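Local coordinates for protein glucose-6-phosphate acetyltransferase 1 (Arabidopsis thaliana, PDB 3T90) that transfers the acetyl group of acetyl-CoA to the amino group of D-glucosamine 6-phosphate, a step on the route to UDP-N-acetylglucosamine, at residues A[63-67]-A[90-95]; A[68-72]-A[108-112]; A[101-105]-A[131-135]. The contacts are given in a common frame with arbitrary orientation. Numbering follows the deposited sequence.

Contact 1. Residues A[63-67]-A[90-95]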
ATOM      1  N   LYS A  63     -14.486 -24.706  -2.158  1.00 17.59           N
ATOM      2  CA  LYS A  63     -14.579 -23.333  -1.625  1.00 15.94           C
ATOM      3  C   LYS A  63     -13.157 -22.806  -1.440  1.00 13.68           C
ATOM      4  O   LYS A  63     -12.181 -23.564  -1.260  1.00 13.63           O
ATOM      5  CB  LYS A  63     -15.314 -23.293  -0.288  1.00 17.21           C
ATOM      6  CG  LYS A  63     -16.809 -23.745  -0.310  1.00 25.11           C
ATOM      7  CD  LYS A  63     -17.709 -22.755  -1.025  1.00 31.96           C
ATOM      8  CE  LYS A  63     -19.027 -23.428  -1.523  1.00 37.73           C
ATOM      9  NZ  LYS A  63     -19.696 -22.509  -2.512  1.00 38.70           N
ATOM     10  N   ILE A  64     -13.051 -21.494  -1.446  1.00 11.42           N
ATOM     11  CA  ILE A  64     -11.767 -20.871  -1.156  1.00 11.21           C
ATOM     12  C   ILE A  64     -11.492 -20.980   0.358  1.00 10.76           C
ATOM     13  O   ILE A  64     -12.316 -20.585   1.203  1.00 12.56           O
ATOM     14  CB  ILE A  64     -11.800 -19.387  -1.578  1.00  9.80           C
ATOM     15  CG1 ILE A  64     -12.243 -19.247  -3.054  1.00 11.32           C
ATOM     16  CG2 ILE A  64     -10.424 -18.688  -1.299  1.00  8.95           C
ATOM     17  CD1 ILE A  64     -11.386 -20.017  -4.030  1.00 12.53           C
ATOM     18  N   ALA A  65     -10.343 -21.516   0.665  1.00 10.35           N
ATOM     19  CA  ALA A  65      -9.890 -21.728   2.030  1.00 11.22           C
ATOM     20  C   ALA A  65      -8.950 -20.641   2.597  1.00 10.21           C
ATOM     21  O   ALA A  65      -8.824 -20.459   3.773  1.00 11.00           O
ATOM     22  CB  ALA A  65      -9.133 -23.103   2.078  1.00 11.87           C
ATOM     23  N   ALA A  66      -8.226 -19.982   1.723  1.00  9.98           N
ATOM     24  CA  ALA A  66      -7.324 -18.890   2.129  1.00  8.34           C
ATOM     25  C   ALA A  66      -7.094 -17.960   0.977  1.00  7.62           C
ATOM     26  O   ALA A  66      -7.307 -18.306  -0.201  1.00  8.98           O
ATOM     27  CB  ALA A  66      -5.945 -19.506   2.598  1.00  8.63           C
ATOM     28  N   THR A  67      -6.722 -16.719   1.273  1.00  8.52           N
ATOM     29  CA  THR A  67      -6.496 -15.698   0.268  1.00  7.72           C
ATOM     30  C   THR A  67      -5.526 -14.637   0.801  1.00  7.45           C
ATOM     31  O   THR A  67      -5.360 -14.472   2.018  1.00  8.37           O
ATOM     32  CB  THR A  67      -7.805 -15.043  -0.183  1.00  8.28           C
ATOM     33  OG1 THR A  67      -7.533 -14.181  -1.312  1.00  8.05           O
ATOM     34  CG2 THR A  67      -8.516 -14.247   0.910  1.00  8.92           C
ATOM     35  N   VAL A  90      -6.278 -13.834   4.718  1.00  8.29           N
ATOM     36  CA  VAL A  90      -7.259 -14.456   5.653  1.00 10.11           C
ATOM     37  C   VAL A  90      -7.325 -15.938   5.324  1.00 10.05           C
ATOM     38  O   VAL A  90      -7.218 -16.345   4.172  1.00  8.42           O
ATOM     39  CB  VAL A  90      -8.642 -13.726   5.611  1.00 12.51           C
ATOM     40  CG1 VAL A  90      -9.194 -13.765   4.356  1.00 16.36           C
ATOM     41  CG2 VAL A  90      -9.638 -14.374   6.596  1.00 16.17           C
ATOM     42  N   VAL A  91      -7.349 -16.745   6.387  1.00 10.60           N
ATOM     43  CA  VAL A  91      -7.533 -18.196   6.288  1.00 10.18           C
ATOM     44  C   VAL A  91      -8.839 -18.546   6.944  1.00 10.23           C
ATOM     45  O   VAL A  91      -9.121 -18.070   8.055  1.00 12.75           O
ATOM     46  CB  VAL A  91      -6.356 -18.921   6.964  1.00 10.08           C
ATOM     47  CG1 VAL A  91      -6.531 -20.488   6.819  1.00 12.90           C
ATOM     48  CG2 VAL A  91      -5.132 -18.501   6.332  1.00 12.75           C
ATOM     49  N   ASP A  92      -9.660 -19.364   6.283  1.00 10.53           N
ATOM     50  CA  ASP A  92     -10.927 -19.846   6.888  1.00 12.37           C
ATOM     51  C   ASP A  92     -10.606 -20.482   8.263  1.00 14.43           C
ATOM     52  O   ASP A  92      -9.673 -21.284   8.348  1.00 14.70           O
ATOM     53  CB  ASP A  92     -11.579 -20.826   5.926  1.00 11.38           C
ATOM     54  CG  ASP A  92     -13.013 -21.149   6.308  1.00 16.65           C
ATOM     55  OD1 ASP A  92     -13.414 -21.159   7.479  1.00 18.10           O
ATOM     56  OD2 ASP A  92     -13.741 -21.498   5.382  1.00 23.76           O
ATOM     57  N   SER A  93     -11.398 -20.120   9.258  1.00 15.26           N
ATOM     58  CA  SER A  93     -11.195 -20.589  10.633  0.79 18.08           C
ATOM     59  C   SER A  93     -11.201 -22.141  10.667  1.00 18.97           C
ATOM     60  O   SER A  93     -10.434 -22.736  11.457  1.00 21.69           O
ATOM     61  CB  SER A  93     -12.245 -19.977  11.575  0.79 18.44           C
ATOM     62  OG  SER A  93     -13.555 -20.286  11.122  0.79 21.84           O
ATOM     63  N   ARG A  94     -11.986 -22.767   9.799  1.00 20.88           N
ATOM     64  CA  ARG A  94     -12.015 -24.249   9.712  1.00 23.85           C
ATOM     65  C   ARG A  94     -10.635 -24.823   9.381  1.00 24.01           C
ATOM     66  O   ARG A  94     -10.316 -25.996   9.687  1.00 25.22           O
ATOM     67  CB  ARG A  94     -12.908 -24.753   8.566  1.00 25.62           C
ATOM     68  CG  ARG A  94     -14.306 -24.232   8.369  1.00 33.75           C
ATOM     69  CD  ARG A  94     -15.138 -25.206   7.471  1.00 43.85           C
ATOM     70  NE  ARG A  94     -15.224 -24.871   6.039  1.00 49.76           N
ATOM     71  CZ  ARG A  94     -15.870 -23.808   5.524  1.00 54.49           C
ATOM     72  NH1 ARG A  94     -16.455 -22.902   6.322  1.00 53.28           N
ATOM     73  NH2 ARG A  94     -15.907 -23.623   4.193  1.00 56.19           N
ATOM     74  N   PHE A  95      -9.834 -24.074   8.646  1.00 20.22           N
ATOM     75  CA  PHE A  95      -8.609 -24.603   8.081  1.00 21.67           C
ATOM     76  C   PHE A  95      -7.405 -23.975   8.730  1.00 21.81           C
ATOM     77  O   PHE A  95      -6.343 -23.936   8.132  1.00 21.91           O
ATOM     78  CB  PHE A  95      -8.554 -24.386   6.538  1.00 21.09           C
ATOM     79  CG  PHE A  95      -9.630 -25.149   5.737  1.00 23.04           C
ATOM     80  CD1 PHE A  95      -9.631 -26.564   5.685  1.00 25.47           C
ATOM     81  CD2 PHE A  95     -10.606 -24.463   4.988  1.00 24.10           C
ATOM     82  CE1 PHE A  95     -10.587 -27.234   4.982  1.00 27.65           C
ATOM     83  CE2 PHE A  95     -11.559 -25.158   4.252  1.00 27.30           C
ATOM     84  CZ  PHE A  95     -11.541 -26.566   4.256  1.00 28.60           C
TER
HETATM   85  O   HOH W   1     -13.174 -22.755   2.995  1.00 25.04           O
HETATM   86  O   HOH W   2     -14.319 -20.771   2.881  1.00 34.37           O
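Two neighbouring antiparallel strands of the central GNAT sheet, 63-74 and 82-91, pair here just before the second one runs out into a turn. Val90 forms the hydrogen-bonded pair with Thr67: its N donates to Thr67 O at 2.9 Å and its O accepts from Thr67 N at 3.0 Å. The branched side chains of this pair, well suited to extended backbone, touch on one face of the sheet, Val90 CG1 lying 3.5 Å from Thr67 CG2, while Thr67 OG1 is hydrogen-bonded to Cys54 O on strand 51-58. Val91 and Ala66 make the following, non-hydrogen-bonded pair, with side chains on the opposite face; small Ala66 leaves room there for Leu100 and Val104 of helix 100-114. Ala65 and Ala66 both face Ile56, forming a classic beta bulge on the other edge of strand 63-74. Beyond the last bridge, Asp92 N still donates to Ala65 O (2.9 Å). The Asp92 carboxylate then organises the exit: OD1 accepts from Arg94 N at 3.2 Å, an Asx turn, and each of two waters donates to both Asp92 OD2 and Ile64 O. Arg94 NH1 lies 3.2 Å from Asp92 OD2, a purely electrostatic salt bridge. The turn brings Phe95 back over the bulge, where the small methyl of Ala65 lets the ring come close: Phe95 CD2 lies 3.5 Å from Ala65 CB.

Contact 2. Residues A[68-72]-A[108-112]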
ATOM      1  N   GLY A  68      -4.914 -13.918  -0.157  1.00  8.23           N
ATOM      2  CA  GLY A  68      -4.080 -12.760   0.194  1.00  8.78           C
ATOM      3  C   GLY A  68      -3.772 -12.083  -1.102  1.00  8.25           C
ATOM      4  O   GLY A  68      -3.738 -12.672  -2.175  1.00  9.62           O
ATOM      5  N   SER A  69      -3.512 -10.786  -1.011  1.00  6.76           N
ATOM      6  CA  SER A  69      -3.306  -9.921  -2.176  0.51  7.65           C
ATOM      7  C   SER A  69      -1.976  -9.188  -2.105  1.00  6.93           C
ATOM      8  O   SER A  69      -1.444  -8.976  -0.999  1.00  8.39           O
ATOM      9  CB  SER A  69      -4.399  -8.850  -2.221  0.51  7.88           C
ATOM     10  OG  SER A  69      -5.692  -9.449  -2.209  0.51 11.53           O
ATOM     11  N   VAL A  70      -1.440  -8.794  -3.250  1.00  7.93           N
ATOM     12  CA  VAL A  70      -0.338  -7.784  -3.177  1.00  7.91           C
ATOM     13  C   VAL A  70      -0.458  -6.741  -4.270  1.00  8.98           C
ATOM     14  O   VAL A  70      -0.779  -7.069  -5.406  1.00  9.03           O
ATOM     15  CB  VAL A  70       1.054  -8.557  -3.200  1.00  6.86           C
ATOM     16  CG1 VAL A  70       1.326  -9.255  -4.576  1.00 11.53           C
ATOM     17  CG2 VAL A  70       2.175  -7.546  -2.841  1.00  7.68           C
ATOM     18  N   MET A  71      -0.219  -5.496  -3.912  1.00  6.34           N
ATOM     19  CA  MET A  71      -0.242  -4.391  -4.823  1.00  7.66           C
ATOM     20  C   MET A  71       1.138  -3.801  -4.860  1.00  8.03           C
ATOM     21  O   MET A  71       1.691  -3.457  -3.762  1.00  8.54           O
ATOM     22  CB  MET A  71      -1.279  -3.365  -4.392  1.00  8.87           C
ATOM     23  CG  MET A  71      -1.297  -2.302  -5.447  1.00  8.93           C
ATOM     24  SD  MET A  71      -2.664  -1.153  -5.144  1.00 20.02           S
ATOM     25  CE  MET A  71      -2.093  -0.352  -3.962  1.00 14.84           C
ATOM     26  N   ILE A  72       1.708  -3.696  -6.075  1.00  6.94           N
ATOM     27  CA  ILE A  72       3.065  -3.189  -6.235  1.00  9.28           C
ATOM     28  C   ILE A  72       2.993  -1.702  -6.483  1.00  8.48           C
ATOM     29  O   ILE A  72       2.262  -1.180  -7.374  1.00 10.27           O
ATOM     30  CB  ILE A  72       3.813  -3.968  -7.353  1.00  8.46           C
ATOM     31  CG1 ILE A  72       4.032  -5.399  -6.876  1.00 13.06           C
ATOM     32  CG2 ILE A  72       5.229  -3.416  -7.549  1.00 11.78           C
ATOM     33  CD1 ILE A  72       4.737  -6.344  -7.975  1.00 15.52           C
ATOM     34  N   LEU A 108       2.940 -14.618  -2.536  1.00  9.92           N
ATOM     35  CA  LEU A 108       3.026 -13.213  -2.847  1.00  9.14           C
ATOM     36  C   LEU A 108       4.432 -12.656  -2.717  1.00  8.99           C
ATOM     37  O   LEU A 108       4.769 -11.790  -3.539  1.00  9.13           O
ATOM     38  CB  LEU A 108       2.084 -12.497  -1.880  1.00  8.17           C
ATOM     39  CG  LEU A 108       0.611 -12.953  -1.918  1.00  7.06           C
ATOM     40  CD1 LEU A 108      -0.208 -12.391  -0.744  1.00 11.17           C
ATOM     41  CD2 LEU A 108      -0.045 -12.466  -3.224  1.00  9.99           C
ATOM     42  N   MET A 109       5.212 -13.140  -1.757  1.00  9.16           N
ATOM     43  CA  MET A 109       6.618 -12.670  -1.676  1.00 11.54           C
ATOM     44  C   MET A 109       7.382 -13.142  -2.896  1.00 12.02           C
ATOM     45  O   MET A 109       8.142 -12.362  -3.501  1.00 10.77           O
ATOM     46  CB  MET A 109       7.254 -13.251  -0.443  1.00 10.82           C
ATOM     47  CG  MET A 109       6.748 -12.619   0.819  1.00 14.64           C
ATOM     48  SD  MET A 109       7.524 -13.548   2.213  1.00 22.10           S
ATOM     49  CE  MET A 109       7.145 -12.279   3.370  1.00 22.47           C
ATOM     50  N   ASP A 110       7.116 -14.363  -3.320  1.00 11.36           N
ATOM     51  CA  ASP A 110       7.828 -14.879  -4.513  1.00 11.96           C
ATOM     52  C   ASP A 110       7.508 -14.024  -5.751  1.00 10.87           C
ATOM     53  O   ASP A 110       8.348 -13.628  -6.555  1.00 12.07           O
ATOM     54  CB  ASP A 110       7.381 -16.345  -4.813  1.00 12.45           C
ATOM     55  CG  ASP A 110       7.917 -17.373  -3.830  1.00 16.55           C
ATOM     56  OD1 ASP A 110       8.868 -17.107  -3.076  1.00 18.76           O
ATOM     57  OD2 ASP A 110       7.286 -18.471  -3.833  1.00 16.50           O
ATOM     58  N   HIS A 111       6.240 -13.630  -5.914  1.00 10.35           N
ATOM     59  CA  HIS A 111       5.858 -12.780  -6.997  1.00 10.21           C
ATOM     60  C   HIS A 111       6.599 -11.410  -6.916  1.00  9.69           C
ATOM     61  O   HIS A 111       7.159 -10.919  -7.920  1.00 11.16           O
ATOM     62  CB  HIS A 111       4.317 -12.531  -6.902  1.00  9.69           C
ATOM     63  CG  HIS A 111       3.862 -11.657  -8.002  1.00 10.92           C
ATOM     64  ND1 HIS A 111       3.870 -12.050  -9.339  1.00 17.17           N
ATOM     65  CD2 HIS A 111       3.506 -10.345  -7.988  1.00 13.04           C
ATOM     66  CE1 HIS A 111       3.451 -11.032 -10.075  1.00 15.58           C
ATOM     67  NE2 HIS A 111       3.253  -9.986  -9.291  1.00 12.40           N
ATOM     68  N   CYS A 112       6.615 -10.815  -5.744  1.00 10.23           N
ATOM     69  CA  CYS A 112       7.247  -9.517  -5.651  1.00 11.30           C
ATOM     70  C   CYS A 112       8.764  -9.624  -5.888  1.00 11.30           C
ATOM     71  O   CYS A 112       9.307  -8.715  -6.526  1.00 10.58           O
ATOM     72  CB  CYS A 112       7.062  -8.959  -4.286  1.00 11.73           C
ATOM     73  SG  CYS A 112       5.335  -8.419  -4.005  1.00 14.59           S
TER
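Leu108 extends from its helix over the start of segment 68-72, its CD1 methyl 3.6 Å from both Gly68 C and Ser69 O. At Gly68 there is little space for more: a CB would point at the helix and come tightly against that same methyl. The other methyl, Leu108 CD2, packs on Val70 CG1 at 3.7 Å. Helix 100-114 lies here on one face of the GNAT sheet, nearly parallel to the strand (19° between the short axes, 9.2 Å apart), so alternate strand residues, Gly68, Val70 and Ile72, face one side of the helix, the side that carries Leu108, His111 and Cys112. Met71 points away and packs on Met71 of the second subunit. Cys112, compact and apolar enough for a close fit, sets SG 3.5 Å from Val70 CG2 and 4.4 Å from Ile72 CG1. His111 lies at the margin, with CD2 4.2 Å from Val70 CG1 and NE2 4.1 Å from Ile72 CD1; that NE2 is hydrogen-bonded to Asp49 O.

Contact 3. Residues A[101-105]-A[131-135]. With EPE (4-(2-hydroxyethyl)-1-piperazine ethanesulfonic acid), chain B.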
ATOM      1  N   GLY A 101      -1.809 -19.970   5.550  1.00 12.67           N
ATOM      2  CA  GLY A 101      -1.435 -18.576   5.456  1.00 11.31           C
ATOM      3  C   GLY A 101       0.006 -18.368   5.084  1.00 11.31           C
ATOM      4  O   GLY A 101       0.307 -17.493   4.278  1.00 10.43           O
ATOM      5  N   LYS A 102       0.908 -19.271   5.549  1.00 11.52           N
ATOM      6  CA  LYS A 102       2.318 -19.164   5.132  1.00 12.70           C
ATOM      7  C   LYS A 102       2.426 -19.356   3.611  1.00 10.05           C
ATOM      8  O   LYS A 102       3.230 -18.701   2.919  1.00 10.56           O
ATOM      9  CB  LYS A 102       3.166 -20.190   5.892  1.00 14.34           C
ATOM     10  CG  LYS A 102       4.664 -20.225   5.463  1.00 18.60           C
ATOM     11  CD  LYS A 102       5.480 -20.875   6.623  1.00 25.37           C
ATOM     12  CE  LYS A 102       6.984 -20.801   6.399  1.00 30.33           C
ATOM     13  NZ  LYS A 102       7.446 -21.717   5.304  1.00 32.22           N
ATOM     14  N   LYS A 103       1.682 -20.340   3.089  1.00 10.51           N
ATOM     15  CA  LYS A 103       1.724 -20.600   1.643  1.00 12.12           C
ATOM     16  C   LYS A 103       1.282 -19.359   0.834  1.00  9.76           C
ATOM     17  O   LYS A 103       1.859 -19.041  -0.227  1.00 10.56           O
ATOM     18  CB  LYS A 103       0.874 -21.864   1.259  1.00 12.33           C
ATOM     19  CG  LYS A 103       1.372 -23.194   1.827  1.00 19.80           C
ATOM     20  CD  LYS A 103       0.515 -24.361   1.313  1.00 25.59           C
ATOM     21  CE  LYS A 103       1.172 -25.681   1.701  1.00 36.03           C
ATOM     22  NZ  LYS A 103       2.682 -25.599   1.613  1.00 38.91           N
ATOM     23  N   VAL A 104       0.214 -18.710   1.308  1.00  9.24           N
ATOM     24  CA  VAL A 104      -0.253 -17.485   0.649  1.00  9.95           C
ATOM     25  C   VAL A 104       0.811 -16.412   0.695  1.00  9.01           C
ATOM     26  O   VAL A 104       1.138 -15.840  -0.340  1.00  8.42           O
ATOM     27  CB  VAL A 104      -1.548 -17.017   1.271  1.00  9.15           C
ATOM     28  CG1 VAL A 104      -1.908 -15.613   0.755  1.00  9.45           C
ATOM     29  CG2 VAL A 104      -2.695 -17.925   0.808  1.00 11.19           C
ATOM     30  N   VAL A 105       1.390 -16.193   1.882  1.00  9.46           N
ATOM     31  CA  VAL A 105       2.346 -15.106   1.990  1.00  9.88           C
ATOM     32  C   VAL A 105       3.575 -15.380   1.146  1.00  8.18           C
ATOM     33  O   VAL A 105       4.121 -14.465   0.500  1.00  9.54           O
ATOM     34  CB  VAL A 105       2.725 -14.896   3.470  1.00 10.41           C
ATOM     35  CG1 VAL A 105       3.907 -13.961   3.642  1.00 15.08           C
ATOM     36  CG2 VAL A 105       1.518 -14.391   4.231  1.00 13.01           C
ATOM     37  N   PHE A 131       3.778 -15.000  13.733  1.00 13.00           N
ATOM     38  CA  PHE A 131       3.443 -15.664  12.502  1.00 13.34           C
ATOM     39  C   PHE A 131       4.261 -15.142  11.325  1.00 13.68           C
ATOM     40  O   PHE A 131       4.862 -15.885  10.554  1.00 13.29           O
ATOM     41  CB  PHE A 131       1.936 -15.557  12.168  1.00 14.96           C
ATOM     42  CG  PHE A 131       1.602 -16.126  10.830  1.00 19.07           C
ATOM     43  CD1 PHE A 131       1.440 -17.515  10.626  1.00 24.03           C
ATOM     44  CD2 PHE A 131       1.449 -15.283   9.750  1.00 19.70           C
ATOM     45  CE1 PHE A 131       1.133 -17.962   9.326  1.00 21.71           C
ATOM     46  CE2 PHE A 131       1.140 -15.752   8.433  1.00 23.56           C
ATOM     47  CZ  PHE A 131       1.020 -17.117   8.263  1.00 23.73           C
ATOM     48  N   TYR A 132       4.248 -13.819  11.170  1.00 12.74           N
ATOM     49  CA  TYR A 132       4.955 -13.236  10.059  1.00 11.73           C
ATOM     50  C   TYR A 132       6.457 -13.290  10.233  1.00 12.39           C
ATOM     51  O   TYR A 132       7.160 -13.317   9.233  1.00 13.30           O
ATOM     52  CB  TYR A 132       4.445 -11.789   9.781  1.00 11.28           C
ATOM     53  CG  TYR A 132       3.033 -11.813   9.235  1.00 12.08           C
ATOM     54  CD1 TYR A 132       2.823 -12.270   7.935  1.00 12.00           C
ATOM     55  CD2 TYR A 132       1.928 -11.508  10.023  1.00 10.96           C
ATOM     56  CE1 TYR A 132       1.532 -12.310   7.388  1.00 14.55           C
ATOM     57  CE2 TYR A 132       0.645 -11.588   9.516  1.00 13.32           C
ATOM     58  CZ  TYR A 132       0.462 -11.980   8.204  1.00 17.70           C
ATOM     59  OH  TYR A 132      -0.835 -11.994   7.693  1.00 21.69           O
ATOM     60  N   GLU A 133       6.945 -13.295  11.470  1.00 12.83           N
ATOM     61  CA  GLU A 133       8.397 -13.553  11.640  1.00 15.58           C
ATOM     62  C   GLU A 133       8.802 -14.918  11.068  1.00 17.71           C
ATOM     63  O   GLU A 133       9.933 -15.064  10.545  1.00 18.21           O
ATOM     64  CB  GLU A 133       8.827 -13.416  13.123  1.00 14.70           C
ATOM     65  CG  GLU A 133       8.694 -11.958  13.664  1.00 15.72           C
ATOM     66  CD  GLU A 133       9.062 -11.826  15.166  1.00 18.11           C
ATOM     67  OE1 GLU A 133       8.760 -12.767  15.934  1.00 30.88           O
ATOM     68  OE2 GLU A 133       9.550 -10.778  15.546  1.00 27.53           O
ATOM     69  N   LYS A 134       7.889 -15.877  11.152  1.00 17.55           N
ATOM     70  CA  LYS A 134       8.136 -17.201  10.576  1.00 19.47           C
ATOM     71  C   LYS A 134       8.217 -17.209   9.084  1.00 19.21           C
ATOM     72  O   LYS A 134       8.756 -18.162   8.534  1.00 20.60           O
ATOM     73  CB  LYS A 134       7.104 -18.226  11.040  1.00 20.38           C
ATOM     74  CG  LYS A 134       7.339 -18.609  12.497  1.00 24.00           C
ATOM     75  CD  LYS A 134       8.714 -18.247  13.031  1.00 30.68           C
ATOM     76  CE  LYS A 134       8.726 -18.243  14.541  1.00 35.98           C
ATOM     77  NZ  LYS A 134       7.495 -17.482  15.038  1.00 35.33           N
ATOM     78  N   CYS A 135       7.742 -16.124   8.432  1.00 15.43           N
ATOM     79  CA  CYS A 135       7.757 -15.910   6.951  1.00 16.04           C
ATOM     80  C   CYS A 135       8.933 -15.039   6.595  1.00 15.59           C
ATOM     81  O   CYS A 135       9.056 -14.646   5.413  1.00 17.58           O
ATOM     82  CB  CYS A 135       6.456 -15.249   6.477  1.00 16.01           C
ATOM     83  SG  CYS A 135       4.944 -16.255   6.758  1.00 21.42           S
TER
HETATM   84  N1  EPE B 150      -3.182 -16.000   9.651  0.90 25.37           N
HETATM   85  C2  EPE B 150      -2.113 -15.204  10.302  0.90 26.58           C
HETATM   86  C3  EPE B 150      -2.490 -13.705  10.468  0.90 28.66           C
HETATM   87  N4  EPE B 150      -3.270 -13.137   9.350  0.90 30.41           N
HETATM   88  C5  EPE B 150      -4.278 -13.987   8.826  0.90 28.68           C
HETATM   89  C6  EPE B 150      -3.571 -15.281   8.437  0.90 26.48           C
HETATM   90  C7  EPE B 150      -3.760 -11.752   9.317  0.90 35.14           C
HETATM   91  C8  EPE B 150      -2.809 -10.671   9.742  0.90 35.27           C
HETATM   92  O8  EPE B 150      -2.715  -9.669   8.752  0.90 34.12           O
HETATM   93  C9  EPE B 150      -2.628 -17.308   9.211  0.90 25.51           C
HETATM   94  C10 EPE B 150      -2.833 -18.382  10.281  0.90 24.73           C
HETATM   95  S   EPE B 150      -2.965 -20.096   9.637  0.90 26.84           S
HETATM   96  O1S EPE B 150      -4.367 -20.340   9.319  0.90 33.18           O
HETATM   97  O2S EPE B 150      -2.079 -20.315   8.519  0.90 22.98           O
HETATM   98  O3S EPE B 150      -2.353 -21.043  10.579  0.90 30.95           O
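The N-terminal turns of helix 100-114 and the end of helix 129-133 come together at the acetyl-CoA site of the GNAT fold, where Gly101, Lys102 and Tyr132 to Lys134 probably bind the cofactor, as in relatives. Gly101 belongs to the glycine-containing loop and helix start that in this family bind the pyrophosphate of CoA. A HEPES molecule (EPE), probably from the crystallisation liquor, occupies the site, and Gly101 N donates to its sulfonate O2S at 3.0 Å, probably much as it would to a phosphate oxygen. The absence of a side chain matters on two sides, since a CB would crowd Phe131 CZ and clash with EPE C9. The backbone is thus open to the edge of the Phe131 ring, whose CZ is 3.6 Å from Gly101 C. Lys102 N meets the same edge, 3.5 Å from Phe131 CZ, while EPE C2 lies over one ring face. The long aliphatic part of Lys102 runs beside the second segment, CG 4.2 Å from Cys135 SG and CE 3.8 Å from Lys134 O, and its NZ ends in a salt bridge with Glu106. One turn on from Gly101, Val105 N donates a hydrogen bond to Gly101 O and the side chain points into the junction, with CG1 4.0 Å from Cys135 SG; a short branched residue fits between the partners. Val105 CG2 touches the edge of the Tyr132 ring, 3.8 Å from CE1, and the neighbouring Tyr132 OH accepts a hydrogen bond from EPE N4 at 3.2 Å.

Following the chain from the N terminus, strand 63-74 supplies the first segments of contacts 1 and 2 back to back. Contact 1 closes first, when strand 82-91 returns alongside and leaves through 92-95. The chain then enters helix 100-114, whose start opens contact 3 before its later turns close contact 2 against 68-72. Contact 3 closes last, after strand 119-124, so contacts 2 and 3 cross, as do contacts 1 and 2, whereas 1 and 3 follow in series. Together they join the sheet, the helix on its face and helix 129-133. Val104, on segment 101-105, packs on Ala66 and Thr67 of contact 1 and on Gly68 of contact 2, while Met109 CE touches Cys135 O.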